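Local atomic coordinates of structural protein ORF273 (Acidianus two-tailed virus, PDB entry 4ART), a protein that is probably a structural component of the virion, heat- and acid-stable and with a new fold, though its precise role is unknown. Residues A[173-176]-A[177-181]. Sequence-based numbering, arbitrary orientation.
Sequences QIVE and QKLGN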
loop_
_atom_site.group_PDB
_atom_site.type_symbol
_atom_site.label_atom_id
_atom_site.label_comp_id
_atom_site.label_asym_id
_atom_site.label_seq_id
_atom_site.Cartn_x
_atom_site.Cartn_y
_atom_site.Cartn_z
ATOM N N GLN A 173 24.108 9.073 4.833
ATOM C CA GLN A 173 24.855 8.666 6.040
ATOM C C GLN A 173 24.793 7.156 6.248
ATOM O O GLN A 173 25.808 6.561 6.597
ATOM C CB GLN A 173 24.309 9.360 7.302
ATOM C CG GLN A 173 24.371 10.865 7.261
ATOM C CD GLN A 173 23.072 11.504 6.842
ATOM O OE1 GLN A 173 22.502 11.205 5.781
ATOM N NE2 GLN A 173 22.661 12.524 7.603
ATOM N N ILE A 174 23.601 6.545 6.068
ATOM C CA ILE A 174 23.402 5.083 6.237
ATOM C C ILE A 174 24.137 4.281 5.148
ATOM O O ILE A 174 24.741 3.255 5.467
ATOM C CB ILE A 174 21.898 4.690 6.420
ATOM C CG1 ILE A 174 21.267 5.455 7.626
ATOM C CG2 ILE A 174 21.731 3.175 6.573
ATOM C CD1 ILE A 174 19.675 5.476 7.720
ATOM N N VAL A 175 24.112 4.779 3.873
ATOM C CA VAL A 175 24.795 4.192 2.706
ATOM C C VAL A 175 26.295 4.293 2.953
ATOM O O VAL A 175 26.990 3.325 2.720
ATOM C CB VAL A 175 24.350 4.844 1.353
ATOM C CG1 VAL A 175 25.276 4.475 0.209
ATOM C CG2 VAL A 175 22.920 4.454 1.001
ATOM N N GLU A 176 26.787 5.445 3.471
ATOM C CA GLU A 176 28.215 5.651 3.758
ATOM C C GLU A 176 28.707 4.717 4.858
ATOM O O GLU A 176 29.732 4.061 4.678
ATOM C CB GLU A 176 28.517 7.113 4.099
ATOM C CG GLU A 176 29.956 7.504 3.814
ATOM C CD GLU A 176 30.227 8.997 3.773
ATOM O OE1 GLU A 176 29.335 9.758 3.330
ATOM O OE2 GLU A 176 31.365 9.397 4.112
ATOM N N GLN A 177 27.949 4.610 5.960
ATOM C CA GLN A 177 28.278 3.736 7.078
ATOM C C GLN A 177 28.324 2.258 6.655
ATOM O O GLN A 177 29.231 1.530 7.047
ATOM C CB GLN A 177 27.256 3.941 8.213
ATOM C CG GLN A 177 27.673 3.328 9.553
ATOM C CD GLN A 177 28.821 4.076 10.215
ATOM O OE1 GLN A 177 29.081 5.264 9.946
ATOM N NE2 GLN A 177 29.540 3.389 11.090
ATOM N N LYS A 178 27.372 1.829 5.819
ATOM C CA LYS A 178 27.269 0.439 5.370
ATOM C C LYS A 178 28.115 0.062 4.141
ATOM O O LYS A 178 28.664 -1.034 4.108
ATOM C CB LYS A 178 25.792 0.045 5.174
ATOM C CG LYS A 178 25.514 -1.462 5.316
ATOM C CD LYS A 178 25.278 -1.894 6.771
ATOM C CE LYS A 178 24.797 -3.323 6.855
ATOM N NZ LYS A 178 24.062 -3.570 8.125
ATOM N N LEU A 179 28.216 0.945 3.137
ATOM C CA LEU A 179 28.919 0.624 1.882
ATOM C C LEU A 179 30.220 1.343 1.635
ATOM O O LEU A 179 31.007 0.891 0.816
ATOM C CB LEU A 179 27.996 0.882 0.666
ATOM C CG LEU A 179 26.595 0.289 0.679
ATOM C CD1 LEU A 179 25.801 0.792 -0.524
ATOM C CD2 LEU A 179 26.635 -1.218 0.668
ATOM N N GLY A 180 30.390 2.500 2.245
ATOM C CA GLY A 180 31.545 3.346 1.990
ATOM C C GLY A 180 31.226 4.413 0.962
ATOM O O GLY A 180 30.068 4.570 0.566
ATOM N N ASN A 181 32.210 5.253 0.636
ATOM C CA ASN A 181 31.975 6.350 -0.303
ATOM C C ASN A 181 32.190 5.957 -1.766
ATOM O O ASN A 181 31.583 6.559 -2.652
ATOM C CB ASN A 181 32.743 7.631 0.100
ATOM C CG ASN A 181 31.879 8.878 0.265
ATOM O OD1 ASN A 181 30.670 8.819 0.554
ATOM N ND2 ASN A 181 32.494 10.053 0.108
#
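Val175 and Leu179, one helical turn apart, form the tight side of this local contact. Val175 CG1 lies 3.8 Å from Leu179 CD1, a methyl-to-methyl approach. Because Val175 holds CG1 anti to its own N (chi1 167°), that branch sits beside the carbonyl carbon and leans along the helix toward Leu179. Leu179 also presses its CB to 3.3 Å from Val175 O, the same oxygen that accepts Leu179 N at 2.7 Å, the shortest of the four backbone bonds joining 173-176 to 177-181. Val175 is buried and Leu179 partly exposed; both touch Phe126 and Leu121, the latter on helix 113-123. Ile174 meets Ile194, Ile197 and Val198 of helix 188-201, where Leu179 also reaches Ile194; the apolar face of the amphipathic helix 171-179 thus packs against both helices.

The backbone bonds mark the C-terminal end of an alpha-helix. Gln177 N to Gln173 O and Lys178 N to Ile174 O, each 3.0 Å, continue the i to i+4 ladder. At Gly180 N to Glu176 O, also 3.0 Å, the pattern frays: the N-H...O angle drops to 135°, while the other three bonds are all straighter. Gly180 then leaves helical geometry with a positive phi that glycine, having no CB, adopts without crowding the Leu179 carbonyl oxygen.

The other side is open to solvent: Glu176, Gln177, Lys178 and Asn181 are all exposed. Glu176 stretches beyond CG toward Asn181, whose side chain comes back toward the helix after the turn; the carboxylate and amide planes are inclined by 33°. Lys178 and Gln177 bend at chi2 and lead their polar ends away from 173-176, leaving little more than their CB atoms against carbonyl oxygens of the preceding turn.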